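Local coordinates for hypothetical protein (Pyrococcus furiosus, PDB 2FZF) that is of unknown function but belongs to the rubrerythrin family of the ferritin clan, whose members are often di-iron proteins built on a helical bundle, at residues E122-L127 against R141-M146; M27-E32 against V82-E87; I89-Q94 against I110-K115; D105-I110 against A156-L161. All blocks are in the same frame, centred on the assembly; numbering follows the deposited sequence.

Contact 1 (E122-L127 against R141-M146)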
loop_
_atom_site.group_PDB
_atom_site.type_symbol
_atom_site.label_atom_id
_atom_site.label_comp_id
_atom_site.label_asym_id
_atom_site.label_seq_id
_atom_site.Cartn_x
_atom_site.Cartn_y
_atom_site.Cartn_z
ATOM N N GLU A 122 -4.127 -11.549 -5.896
ATOM C CA GLU A 122 -4.470 -12.233 -7.142
ATOM C C GLU A 122 -5.552 -13.271 -6.900
ATOM O O GLU A 122 -6.352 -13.578 -7.792
ATOM C CB GLU A 122 -3.230 -12.892 -7.738
ATOM C CG GLU A 122 -3.498 -13.761 -8.952
ATOM C CD GLU A 122 -2.217 -14.133 -9.701
ATOM O OE1 GLU A 122 -1.149 -14.236 -9.033
ATOM O OE2 GLU A 122 -2.282 -14.328 -10.949
ATOM N N PHE A 123 -5.564 -13.796 -5.677
ATOM C CA PHE A 123 -6.541 -14.789 -5.228
ATOM C C PHE A 123 -7.916 -14.087 -5.105
ATOM O O PHE A 123 -8.890 -14.505 -5.724
ATOM C CB PHE A 123 -6.070 -15.375 -3.873
ATOM C CG PHE A 123 -6.939 -16.492 -3.326
ATOM C CD1 PHE A 123 -8.104 -16.208 -2.620
ATOM C CD2 PHE A 123 -6.573 -17.827 -3.492
ATOM C CE1 PHE A 123 -8.883 -17.230 -2.076
ATOM C CE2 PHE A 123 -7.345 -18.855 -2.951
ATOM C CZ PHE A 123 -8.503 -18.555 -2.245
ATOM N N TYR A 124 -7.971 -13.001 -4.339
ATOM C CA TYR A 124 -9.206 -12.268 -4.156
ATOM C C TYR A 124 -9.751 -11.661 -5.438
ATOM O O TYR A 124 -10.917 -11.250 -5.504
ATOM C CB TYR A 124 -9.008 -11.174 -3.129
ATOM C CG TYR A 124 -8.783 -11.697 -1.747
ATOM C CD1 TYR A 124 -9.664 -12.624 -1.178
ATOM C CD2 TYR A 124 -7.723 -11.232 -0.977
ATOM C CE1 TYR A 124 -9.497 -13.068 0.128
ATOM C CE2 TYR A 124 -7.546 -11.671 0.324
ATOM C CZ TYR A 124 -8.436 -12.584 0.877
ATOM O OH TYR A 124 -8.288 -12.970 2.184
ATOM N N LEU A 125 -8.891 -11.580 -6.449
ATOM C CA LEU A 125 -9.269 -11.049 -7.757
ATOM C C LEU A 125 -10.088 -12.108 -8.468
ATOM O O LEU A 125 -11.088 -11.805 -9.119
ATOM C CB LEU A 125 -8.025 -10.747 -8.589
ATOM C CG LEU A 125 -7.621 -9.274 -8.633
ATOM C CD1 LEU A 125 -6.310 -9.108 -9.399
ATOM C CD2 LEU A 125 -8.749 -8.480 -9.279
ATOM N N LYS A 126 -9.645 -13.358 -8.338
ATOM C CA LYS A 126 -10.334 -14.474 -8.958
ATOM C C LYS A 126 -11.628 -14.757 -8.210
ATOM O O LYS A 126 -12.694 -14.861 -8.816
ATOM C CB LYS A 126 -9.456 -15.731 -8.971
ATOM C CG LYS A 126 -10.208 -17.004 -9.422
ATOM C CD LYS A 126 -10.965 -16.825 -10.764
ATOM C CE LYS A 126 -11.972 -17.959 -11.020
ATOM N NZ LYS A 126 -11.337 -19.315 -11.041
ATOM N N LEU A 127 -11.529 -14.875 -6.890
ATOM C CA LEU A 127 -12.690 -15.150 -6.054
ATOM C C LEU A 127 -13.763 -14.115 -6.345
ATOM O O LEU A 127 -14.959 -14.383 -6.217
ATOM C CB LEU A 127 -12.298 -15.101 -4.577
ATOM C CG LEU A 127 -12.736 -16.279 -3.704
ATOM C CD1 LEU A 127 -12.206 -17.576 -4.288
ATOM C CD2 LEU A 127 -12.221 -16.092 -2.290
ATOM N N ARG A 141 -12.968 -7.377 -4.111
ATOM C CA ARG A 141 -12.219 -6.295 -4.739
ATOM C C ARG A 141 -11.508 -5.467 -3.656
ATOM O O ARG A 141 -10.326 -5.151 -3.778
ATOM C CB ARG A 141 -13.193 -5.417 -5.537
ATOM C CG ARG A 141 -12.551 -4.376 -6.448
ATOM C CD ARG A 141 -11.842 -5.026 -7.624
ATOM N NE ARG A 141 -11.327 -4.052 -8.584
ATOM C CZ ARG A 141 -10.965 -4.354 -9.830
ATOM N NH1 ARG A 141 -10.506 -3.410 -10.640
ATOM N NH2 ARG A 141 -11.071 -5.598 -10.278
ATOM N N TYR A 142 -12.237 -5.125 -2.595
ATOM C CA TYR A 142 -11.677 -4.353 -1.486
ATOM C C TYR A 142 -10.503 -5.098 -0.850
ATOM O O TYR A 142 -9.458 -4.508 -0.575
ATOM C CB TYR A 142 -12.766 -4.091 -0.433
ATOM C CG TYR A 142 -12.259 -3.494 0.866
ATOM C CD1 TYR A 142 -11.852 -4.314 1.925
ATOM C CD2 TYR A 142 -12.146 -2.109 1.023
ATOM C CE1 TYR A 142 -11.343 -3.770 3.105
ATOM C CE2 TYR A 142 -11.638 -1.553 2.196
ATOM C CZ TYR A 142 -11.236 -2.388 3.233
ATOM O OH TYR A 142 -10.714 -1.841 4.385
ATOM N N LEU A 143 -10.698 -6.396 -0.620
ATOM C CA LEU A 143 -9.676 -7.246 -0.032
ATOM C C LEU A 143 -8.449 -7.335 -0.966
ATOM O O LEU A 143 -7.302 -7.182 -0.519
ATOM C CB LEU A 143 -10.260 -8.640 0.260
ATOM C CG LEU A 143 -11.248 -8.770 1.432
ATOM C CD1 LEU A 143 -11.972 -10.111 1.376
ATOM C CD2 LEU A 143 -10.506 -8.623 2.745
ATOM N N ALA A 144 -8.696 -7.561 -2.257
ATOM C CA ALA A 144 -7.632 -7.635 -3.252
ATOM C C ALA A 144 -6.802 -6.337 -3.360
ATOM O O ALA A 144 -5.567 -6.387 -3.413
ATOM C CB ALA A 144 -8.216 -7.981 -4.615
ATOM N N ASP A 145 -7.466 -5.181 -3.398
ATOM C CA ASP A 145 -6.749 -3.908 -3.497
ATOM C C ASP A 145 -5.933 -3.601 -2.246
ATOM O O ASP A 145 -4.822 -3.060 -2.328
ATOM C CB ASP A 145 -7.719 -2.764 -3.815
ATOM C CG ASP A 145 -8.108 -2.730 -5.296
ATOM O OD1 ASP A 145 -7.473 -3.464 -6.094
ATOM O OD2 ASP A 145 -9.033 -1.968 -5.657
ATOM N N MET A 146 -6.496 -3.953 -1.095
ATOM C CA MET A 146 -5.825 -3.795 0.182
ATOM C C MET A 146 -4.571 -4.678 0.163
ATOM O O MET A 146 -3.513 -4.258 0.599
ATOM C CB MET A 146 -6.741 -4.249 1.329
ATOM C CG MET A 146 -7.760 -3.215 1.809
ATOM S SD MET A 146 -7.002 -1.611 2.141
ATOM C CE MET A 146 -5.860 -1.977 3.517
#
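Tyr124 and Ala144 mark the nearest approach of two almost antiparallel helical segments, with CA of Tyr124 5.0 Å from CA of Ala144 and the axes of 122-127 and 141-146 closing to 7.9 Å at 163° between their N-to-C directions. The methyl of Ala144 meets the root of the tyrosine, its CB 3.6 Å from CB of Tyr124. CG of Tyr124 lies anti to its own carbonyl carbon (chi1 -68°); the ring lies against Leu143. There CB of Leu143 sits over one face of the ring, displaced toward the rim, in a CH-pi contact 3.9 Å from the ring centroid and 15° off the normal. Farther along the ring, CD1 of Leu143 comes within 4.1 Å of CE1 of Tyr124. Leu125 flanks the exposed margin: its CG is 4.3 Å from CB of Ala144, and its CD2 meets the guanidinium of Arg141, 3.8 Å from NH2. The arginine chain is bent at chi2, and although its CB points away, its end comes nearer to Leu125. NH2 also has a weak, long ion pair with Glu128. No hydrogen bond links the two segments, so the helices adhere through apolar packing and one CH-pi contact, while the phenol OH of Tyr124 is satisfied by Glu32 of helix 21-44. The ring thus ties a third helix of this ferritin-like bundle to the pair.

Contact 2 (M27-E32 against V82-E87)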
loop_
_atom_site.group_PDB
_atom_site.type_symbol
_atom_site.label_atom_id
_atom_site.label_comp_id
_atom_site.label_asym_id
_atom_site.label_seq_id
_atom_site.Cartn_x
_atom_site.Cartn_y
_atom_site.Cartn_z
ATOM N N MET A 27 -9.891 -21.519 2.824
ATOM C CA MET A 27 -8.479 -21.308 2.545
ATOM C C MET A 27 -8.118 -19.868 2.865
ATOM O O MET A 27 -7.115 -19.607 3.534
ATOM C CB MET A 27 -8.183 -21.593 1.068
ATOM C CG MET A 27 -8.112 -23.076 0.723
ATOM S SD MET A 27 -7.532 -23.453 -0.974
ATOM C CE MET A 27 -6.170 -22.308 -1.106
ATOM N N ALA A 28 -8.950 -18.947 2.376
ATOM C CA ALA A 28 -8.773 -17.504 2.588
ATOM C C ALA A 28 -8.664 -17.194 4.072
ATOM O O ALA A 28 -7.711 -16.563 4.514
ATOM C CB ALA A 28 -9.939 -16.749 1.990
ATOM N N ILE A 29 -9.654 -17.651 4.831
ATOM C CA ILE A 29 -9.664 -17.449 6.264
ATOM C C ILE A 29 -8.362 -17.985 6.856
ATOM O O ILE A 29 -7.692 -17.302 7.634
ATOM C CB ILE A 29 -10.835 -18.191 6.929
ATOM C CG1 ILE A 29 -12.171 -17.687 6.365
ATOM C CG2 ILE A 29 -10.773 -18.002 8.430
ATOM C CD1 ILE A 29 -13.387 -18.407 6.916
ATOM N N LYS A 30 -8.008 -19.207 6.471
ATOM C CA LYS A 30 -6.807 -19.851 6.965
ATOM C C LYS A 30 -5.591 -19.012 6.658
ATOM O O LYS A 30 -4.708 -18.848 7.497
ATOM C CB LYS A 30 -6.654 -21.240 6.327
ATOM C CG LYS A 30 -5.674 -22.179 7.020
ATOM C CD LYS A 30 -5.864 -23.630 6.549
ATOM C CE LYS A 30 -5.009 -24.633 7.373
ATOM N NZ LYS A 30 -5.351 -26.079 7.100
ATOM N N ALA A 31 -5.534 -18.473 5.446
ATOM C CA ALA A 31 -4.380 -17.661 5.043
ATOM C C ALA A 31 -4.282 -16.395 5.875
ATOM O O ALA A 31 -3.199 -16.011 6.326
ATOM C CB ALA A 31 -4.475 -17.310 3.569
ATOM N N GLU A 32 -5.423 -15.752 6.074
ATOM C CA GLU A 32 -5.456 -14.531 6.837
ATOM C C GLU A 32 -5.126 -14.773 8.306
ATOM O O GLU A 32 -4.587 -13.907 8.988
ATOM C CB GLU A 32 -6.825 -13.884 6.706
ATOM C CG GLU A 32 -6.742 -12.443 6.238
ATOM C CD GLU A 32 -6.415 -12.297 4.760
ATOM O OE1 GLU A 32 -5.998 -11.181 4.358
ATOM O OE2 GLU A 32 -6.582 -13.278 4.003
ATOM N N VAL A 82 -17.255 -23.411 9.145
ATOM C CA VAL A 82 -16.168 -23.266 8.191
ATOM C C VAL A 82 -15.365 -24.552 8.093
ATOM O O VAL A 82 -15.106 -25.222 9.093
ATOM C CB VAL A 82 -15.216 -22.115 8.597
ATOM C CG1 VAL A 82 -14.104 -21.969 7.562
ATOM C CG2 VAL A 82 -15.998 -20.818 8.734
ATOM N N VAL A 83 -14.978 -24.896 6.874
ATOM C CA VAL A 83 -14.180 -26.090 6.640
ATOM C C VAL A 83 -12.842 -25.708 5.992
ATOM O O VAL A 83 -12.807 -25.009 4.981
ATOM C CB VAL A 83 -14.933 -27.092 5.726
ATOM C CG1 VAL A 83 -15.504 -26.373 4.493
ATOM C CG2 VAL A 83 -13.983 -28.213 5.306
ATOM N N PHE A 84 -11.742 -26.161 6.579
ATOM C CA PHE A 84 -10.431 -25.852 6.032
ATOM C C PHE A 84 -9.809 -27.035 5.293
ATOM O O PHE A 84 -9.513 -28.078 5.895
ATOM C CB PHE A 84 -9.474 -25.395 7.142
ATOM C CG PHE A 84 -9.969 -24.207 7.914
ATOM C CD1 PHE A 84 -10.585 -24.374 9.147
ATOM C CD2 PHE A 84 -9.881 -22.923 7.372
ATOM C CE1 PHE A 84 -11.103 -23.285 9.829
ATOM C CE2 PHE A 84 -10.397 -21.828 8.046
ATOM C CZ PHE A 84 -11.012 -22.006 9.275
ATOM N N PRO A 85 -9.616 -26.897 3.972
ATOM C CA PRO A 85 -9.012 -27.982 3.198
ATOM C C PRO A 85 -7.523 -28.128 3.548
ATOM O O PRO A 85 -6.889 -27.164 3.976
ATOM C CB PRO A 85 -9.250 -27.542 1.751
ATOM C CG PRO A 85 -9.288 -26.054 1.843
ATOM C CD PRO A 85 -10.083 -25.813 3.092
ATOM N N LYS A 86 -6.972 -29.327 3.379
ATOM C CA LYS A 86 -5.563 -29.559 3.683
ATOM C C LYS A 86 -4.677 -28.761 2.733
ATOM O O LYS A 86 -3.664 -28.197 3.136
ATOM C CB LYS A 86 -5.221 -31.054 3.560
ATOM C CG LYS A 86 -5.891 -31.964 4.595
ATOM C CD LYS A 86 -6.913 -32.913 3.967
ATOM C CE LYS A 86 -6.248 -33.953 3.064
ATOM N NZ LYS A 86 -7.226 -34.894 2.421
ATOM N N GLU A 87 -5.065 -28.710 1.467
ATOM C CA GLU A 87 -4.276 -27.994 0.489
ATOM C C GLU A 87 -4.416 -26.480 0.665
ATOM O O GLU A 87 -5.303 -25.988 1.375
ATOM C CB GLU A 87 -4.679 -28.418 -0.934
ATOM C CG GLU A 87 -4.555 -29.942 -1.254
ATOM C CD GLU A 87 -3.117 -30.505 -1.215
ATOM O OE1 GLU A 87 -2.180 -29.877 -1.771
ATOM O OE2 GLU A 87 -2.931 -31.605 -0.641
#
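Phe84 presents the edge of its ring to Ile29, whose CB lies near the ring plane, 3.8 Å from CE2 of Phe84; the two side chains cross at about a right angle. One face of the same ring is covered from within its own segment by CG1 of Val82. That methyl also meets Ile29 tip to tip, with CD1 of Ile29 3.7 Å from CG1 of Val82. Lys30 passes the same side of the ring obliquely, its CB 3.8 Å from CD2 of Phe84, the atom next to CE2. With CG anti to the backbone N (chi1 -164°) and the chain extended beyond it, the lysine runs out past CB of Phe84, and NZ ends 3.6 Å from O of Pro85. Farther on, the Met27 side chain crosses the Pro85 ring at about a right angle, CG against CG. The loop 82-87 is thereby laid across helix 21-44, mainly by apolar packing. Val82 and Val83 of this loop also rest on helix 63-76, while Met27 also touches Phe123 of helix 103-129.

Contact 3 (I89-Q94 against I110-K115); sequences IGPELQ and IRWAMK
Apolar contacts join Pro91 and Leu93 of the loop to Trp112 and its helical neighbours. CB of Pro91 meets the six-membered part of the indole, 3.6 Å from CZ3 and 3.7 Å from CE3 of Trp112. The indole reaches the proline with CG anti to the carbonyl carbon (chi1 -87°). On the next turn, CG of Lys115 lies 4.2 Å from CG of Pro91, the aliphatic chain crossing the pyrrolidine ring at about a right angle. Leu93 makes a looser contact with one branch, its CD2 4.3 Å from CB of Trp112 and 4.1 Å from the backbone O of Trp112.

Two charged side chains have partners along helix 103-129: Lys115 forms a salt bridge with Glu118, and Arg111 one with Asp108. Gly90 shares backbone hydrogen bonding with Leu11. Without a hydrogen bond between the segments, the extended loop is held against the outer surface of the helix by hydrophobic contact, made by a largely exposed tryptophan and the aliphatic part of a charged residue.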
loop_
_atom_site.group_PDB
_atom_site.type_symbol
_atom_site.label_atom_id
_atom_site.label_comp_id
_atom_site.label_asym_id
_atom_site.label_seq_id
_atom_site.Cartn_x
_atom_site.Cartn_y
_atom_site.Cartn_z
ATOM N N ILE A 89 -3.353 -22.543 -1.529
ATOM C CA ILE A 89 -2.743 -21.807 -2.627
ATOM C C ILE A 89 -1.724 -20.806 -2.108
ATOM O O ILE A 89 -1.947 -20.147 -1.091
ATOM C CB ILE A 89 -3.799 -21.021 -3.438
ATOM C CG1 ILE A 89 -4.801 -21.981 -4.082
ATOM C CG2 ILE A 89 -3.116 -20.179 -4.494
ATOM C CD1 ILE A 89 -4.186 -22.949 -5.068
ATOM N N GLY A 90 -0.602 -20.700 -2.809
ATOM C CA GLY A 90 0.424 -19.747 -2.427
ATOM C C GLY A 90 1.212 -20.116 -1.193
ATOM O O GLY A 90 0.887 -21.080 -0.517
ATOM N N PRO A 91 2.259 -19.344 -0.863
ATOM C CA PRO A 91 3.071 -19.648 0.320
ATOM C C PRO A 91 2.341 -19.528 1.654
ATOM O O PRO A 91 1.563 -18.603 1.881
ATOM C CB PRO A 91 4.248 -18.674 0.191
ATOM C CG PRO A 91 3.650 -17.501 -0.499
ATOM C CD PRO A 91 2.753 -18.132 -1.548
ATOM N N GLU A 92 2.597 -20.482 2.534
ATOM C CA GLU A 92 1.969 -20.477 3.839
ATOM C C GLU A 92 2.960 -19.957 4.874
ATOM O O GLU A 92 3.899 -20.653 5.275
ATOM C CB GLU A 92 1.491 -21.884 4.191
ATOM C CG GLU A 92 1.073 -22.067 5.631
ATOM C CD GLU A 92 0.393 -23.398 5.863
ATOM O OE1 GLU A 92 -0.785 -23.547 5.459
ATOM O OE2 GLU A 92 1.042 -24.301 6.438
ATOM N N LEU A 93 2.739 -18.712 5.287
ATOM C CA LEU A 93 3.587 -18.035 6.260
ATOM C C LEU A 93 3.465 -18.622 7.664
ATOM O O LEU A 93 2.373 -18.688 8.233
ATOM C CB LEU A 93 3.238 -16.543 6.295
ATOM C CG LEU A 93 3.449 -15.742 5.009
ATOM C CD1 LEU A 93 2.859 -14.347 5.166
ATOM C CD2 LEU A 93 4.932 -15.669 4.699
ATOM N N GLN A 94 4.593 -19.054 8.218
ATOM C CA GLN A 94 4.608 -19.613 9.566
ATOM C C GLN A 94 5.046 -18.504 10.517
ATOM O O GLN A 94 5.779 -17.598 10.117
ATOM C CB GLN A 94 5.579 -20.800 9.641
ATOM C CG GLN A 94 4.906 -22.178 9.724
ATOM C CD GLN A 94 3.862 -22.409 8.640
ATOM O OE1 GLN A 94 4.126 -22.217 7.451
ATOM N NE2 GLN A 94 2.670 -22.837 9.049
ATOM N N ILE A 110 10.785 -10.631 4.526
ATOM C CA ILE A 110 9.995 -9.578 3.886
ATOM C C ILE A 110 9.723 -10.002 2.441
ATOM O O ILE A 110 8.664 -9.726 1.901
ATOM C CB ILE A 110 10.716 -8.191 3.861
ATOM C CG1 ILE A 110 10.956 -7.660 5.285
ATOM C CG2 ILE A 110 9.862 -7.184 3.110
ATOM C CD1 ILE A 110 9.705 -7.314 6.059
ATOM N N ARG A 111 10.678 -10.690 1.823
ATOM C CA ARG A 111 10.528 -11.131 0.435
ATOM C C ARG A 111 9.372 -12.119 0.306
ATOM O O ARG A 111 8.578 -12.020 -0.626
ATOM C CB ARG A 111 11.836 -11.758 -0.047
ATOM C CG ARG A 111 12.096 -11.604 -1.546
ATOM C CD ARG A 111 13.433 -12.185 -1.926
ATOM N NE ARG A 111 13.545 -13.561 -1.448
ATOM C CZ ARG A 111 14.426 -13.964 -0.536
ATOM N NH1 ARG A 111 14.450 -15.231 -0.152
ATOM N NH2 ARG A 111 15.291 -13.106 -0.013
ATOM N N TRP A 112 9.287 -13.062 1.249
ATOM C CA TRP A 112 8.215 -14.062 1.283
ATOM C C TRP A 112 6.866 -13.425 1.598
ATOM O O TRP A 112 5.826 -13.887 1.134
ATOM C CB TRP A 112 8.504 -15.140 2.334
ATOM C CG TRP A 112 9.351 -16.271 1.808
ATOM C CD1 TRP A 112 10.678 -16.517 2.078
ATOM C CD2 TRP A 112 8.958 -17.240 0.829
ATOM N NE1 TRP A 112 11.128 -17.568 1.317
ATOM C CE2 TRP A 112 10.093 -18.034 0.540
ATOM C CE3 TRP A 112 7.750 -17.515 0.157
ATOM C CZ2 TRP A 112 10.065 -19.081 -0.389
ATOM C CZ3 TRP A 112 7.722 -18.562 -0.772
ATOM C CH2 TRP A 112 8.872 -19.328 -1.031
ATOM N N ALA A 113 6.885 -12.367 2.404
ATOM C CA ALA A 113 5.660 -11.684 2.775
ATOM C C ALA A 113 5.028 -11.021 1.570
ATOM O O ALA A 113 3.814 -11.112 1.370
ATOM C CB ALA A 113 5.934 -10.666 3.851
ATOM N N MET A 114 5.829 -10.346 0.758
ATOM C CA MET A 114 5.249 -9.687 -0.403
ATOM C C MET A 114 4.805 -10.736 -1.399
ATOM O O MET A 114 3.885 -10.511 -2.179
ATOM C CB MET A 114 6.232 -8.688 -1.051
ATOM C CG MET A 114 7.661 -9.168 -1.322
ATOM S SD MET A 114 8.662 -7.943 -2.292
ATOM C CE MET A 114 8.164 -8.393 -3.955
ATOM N N LYS A 115 5.450 -11.895 -1.348
ATOM C CA LYS A 115 5.102 -12.989 -2.238
ATOM C C LYS A 115 3.719 -13.469 -1.837
ATOM O O LYS A 115 2.831 -13.650 -2.676
ATOM C CB LYS A 115 6.105 -14.121 -2.082
ATOM C CG LYS A 115 5.955 -15.213 -3.117
ATOM C CD LYS A 115 6.411 -14.718 -4.480
ATOM C CE LYS A 115 6.095 -15.717 -5.567
ATOM N NZ LYS A 115 6.213 -15.071 -6.897
#

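Contact 4 (D105-I110 against A156-L161)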
loop_
_atom_site.group_PDB
_atom_site.type_symbol
_atom_site.label_atom_id
_atom_site.label_comp_id
_atom_site.label_asym_id
_atom_site.label_seq_id
_atom_site.Cartn_x
_atom_site.Cartn_y
_atom_site.Cartn_z
ATOM N N ASP A 105 18.244 -12.277 6.940
ATOM C CA ASP A 105 17.096 -12.941 7.544
ATOM C C ASP A 105 15.859 -12.050 7.467
ATOM O O ASP A 105 14.753 -12.538 7.234
ATOM C CB ASP A 105 17.408 -13.285 9.003
ATOM C CG ASP A 105 18.509 -14.326 9.138
ATOM O OD1 ASP A 105 19.124 -14.401 10.231
ATOM O OD2 ASP A 105 18.755 -15.068 8.159
ATOM N N ILE A 106 16.044 -10.748 7.677
ATOM C CA ILE A 106 14.930 -9.808 7.594
ATOM C C ILE A 106 14.547 -9.733 6.115
ATOM O O ILE A 106 13.370 -9.632 5.779
ATOM C CB ILE A 106 15.308 -8.343 8.050
ATOM C CG1 ILE A 106 16.154 -8.361 9.325
ATOM C CG2 ILE A 106 14.041 -7.524 8.312
ATOM C CD1 ILE A 106 15.467 -8.985 10.479
ATOM N N ILE A 107 15.546 -9.774 5.235
ATOM C CA ILE A 107 15.307 -9.711 3.794
ATOM C C ILE A 107 14.427 -10.859 3.314
ATOM O O ILE A 107 13.432 -10.647 2.627
ATOM C CB ILE A 107 16.623 -9.776 2.996
ATOM C CG1 ILE A 107 17.553 -8.632 3.419
ATOM C CG2 ILE A 107 16.323 -9.707 1.490
ATOM C CD1 ILE A 107 17.001 -7.238 3.150
ATOM N N ASP A 108 14.815 -12.074 3.676
ATOM C CA ASP A 108 14.088 -13.272 3.299
ATOM C C ASP A 108 12.621 -13.170 3.704
ATOM O O ASP A 108 11.736 -13.262 2.859
ATOM C CB ASP A 108 14.734 -14.498 3.969
ATOM C CG ASP A 108 16.130 -14.837 3.400
ATOM O OD1 ASP A 108 16.811 -15.721 3.973
ATOM O OD2 ASP A 108 16.536 -14.234 2.382
ATOM N N LEU A 109 12.381 -12.971 4.997
ATOM C CA LEU A 109 11.034 -12.855 5.555
ATOM C C LEU A 109 10.178 -11.752 4.915
ATOM O O LEU A 109 8.962 -11.907 4.790
ATOM C CB LEU A 109 11.119 -12.628 7.077
ATOM C CG LEU A 109 11.084 -13.793 8.082
ATOM C CD1 LEU A 109 9.931 -14.693 7.700
ATOM C CD2 LEU A 109 12.370 -14.572 8.098
ATOM N N ILE A 110 10.785 -10.631 4.526
ATOM C CA ILE A 110 9.995 -9.578 3.886
ATOM C C ILE A 110 9.723 -10.002 2.441
ATOM O O ILE A 110 8.664 -9.726 1.901
ATOM C CB ILE A 110 10.716 -8.191 3.861
ATOM C CG1 ILE A 110 10.956 -7.660 5.285
ATOM C CG2 ILE A 110 9.862 -7.184 3.110
ATOM C CD1 ILE A 110 9.705 -7.314 6.059
ATOM N N ALA A 156 8.663 -1.847 -1.145
ATOM C CA ALA A 156 9.388 -0.608 -0.918
ATOM C C ALA A 156 10.387 -0.922 0.194
ATOM O O ALA A 156 11.593 -0.689 0.065
ATOM C CB ALA A 156 8.430 0.513 -0.498
ATOM N N GLU A 157 9.878 -1.485 1.281
ATOM C CA GLU A 157 10.751 -1.854 2.379
ATOM C C GLU A 157 11.905 -2.712 1.870
ATOM O O GLU A 157 13.074 -2.383 2.065
ATOM C CB GLU A 157 9.963 -2.592 3.455
ATOM C CG GLU A 157 9.063 -1.665 4.240
ATOM C CD GLU A 157 9.783 -0.406 4.673
ATOM O OE1 GLU A 157 10.953 -0.502 5.112
ATOM O OE2 GLU A 157 9.177 0.679 4.576
ATOM N N TYR A 158 11.561 -3.812 1.215
ATOM C CA TYR A 158 12.541 -4.720 0.635
ATOM C C TYR A 158 13.552 -3.962 -0.234
ATOM O O TYR A 158 14.754 -4.258 -0.234
ATOM C CB TYR A 158 11.806 -5.746 -0.219
ATOM C CG TYR A 158 12.711 -6.713 -0.919
ATOM C CD1 TYR A 158 13.457 -7.640 -0.195
ATOM C CD2 TYR A 158 12.810 -6.720 -2.306
ATOM C CE1 TYR A 158 14.269 -8.547 -0.832
ATOM C CE2 TYR A 158 13.621 -7.627 -2.949
ATOM C CZ TYR A 158 14.340 -8.538 -2.206
ATOM O OH TYR A 158 15.086 -9.488 -2.839
ATOM N N GLU A 159 13.037 -2.986 -0.977
ATOM C CA GLU A 159 13.829 -2.145 -1.877
ATOM C C GLU A 159 14.876 -1.328 -1.101
ATOM O O GLU A 159 16.042 -1.282 -1.481
ATOM C CB GLU A 159 12.877 -1.205 -2.639
ATOM C CG GLU A 159 13.346 -0.730 -4.014
ATOM C CD GLU A 159 13.523 -1.859 -5.018
ATOM O OE1 GLU A 159 14.544 -2.574 -4.930
ATOM O OE2 GLU A 159 12.643 -2.031 -5.883
ATOM N N LEU A 160 14.443 -0.694 -0.013
ATOM C CA LEU A 160 15.317 0.123 0.819
ATOM C C LEU A 160 16.204 -0.712 1.740
ATOM O O LEU A 160 17.201 -0.226 2.262
ATOM C CB LEU A 160 14.475 1.100 1.644
ATOM C CG LEU A 160 14.771 2.594 1.446
ATOM C CD1 LEU A 160 15.027 2.907 -0.029
ATOM C CD2 LEU A 160 13.597 3.413 1.973
ATOM N N LEU A 161 15.841 -1.971 1.946
ATOM C CA LEU A 161 16.636 -2.844 2.796
ATOM C C LEU A 161 17.839 -3.369 2.031
ATOM O O LEU A 161 18.742 -3.963 2.611
ATOM C CB LEU A 161 15.794 -4.021 3.287
ATOM C CG LEU A 161 14.963 -3.753 4.529
ATOM C CD1 LEU A 161 14.124 -4.965 4.853
ATOM C CD2 LEU A 161 15.902 -3.404 5.698
#
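Ile107 stands at the middle of the contact, its two branches meeting different partners on segment 156-161. CG2 of Ile107 approaches the edge of the Tyr158 ring near its plane, 3.3 Å from CE1 of Tyr158, and the two side chains cross at about a right angle. CD1 of Ile107 instead runs past Leu161, 3.4 Å from CB of Leu161. One turn on, Ile110 repeats the division: its CG2 lies 4.1 Å from CB of Tyr158, and its CG1 4.2 Å from CD1 of Leu161. That leucine methyl also lies 4.3 Å from CG2 of Ile106, which places it among three isoleucines. Tyr158 carries CG anti to its backbone N (chi1 178°), and the end of the side chain comes nearer to the other helix than its CB bond alone would suggest.

Behind this first shell, Arg111 packs on Tyr158, and Asp108 takes a hydrogen bond from Gln104. The axes of the short segments run nearly antiparallel, at 156°, and are 10.0 Å apart, a separation spanned by these branched and aromatic side chains without any hydrogen bond between the segments. Helix 51-61 closes over the apolar cluster, Leu51 touching Ile106 and Leu161 and Ile55 touching Ile110, while Leu42 of helix 21-44 also reaches Ile110. On helix 134-164, Ala156, Glu157 and Leu160 pack on Tyr142 of the second subunit.

In the fold
Contacts 1 and 4 are the buried ones and hold the same pair, helices 103-129 and 134-164, at places whose centres lie 24 Å apart; the axes are closer where an alanine faces a tyrosine than where isoleucines intervene. Both lie beside the second subunit. Contact 2 is partly buried and contact 3 lies at the surface; in each, part of the loop between helices 63-76 and 103-129 is laid on a helix, with proline and the aliphatic parts of lysines joining the packing. No hydrogen bond crosses any of the four. Contact 1 meets contact 2 through the Tyr124-Glu32 hydrogen bond, and the segments of contacts 3 and 4 overlap at Ile110, which packs across contact 4 alone.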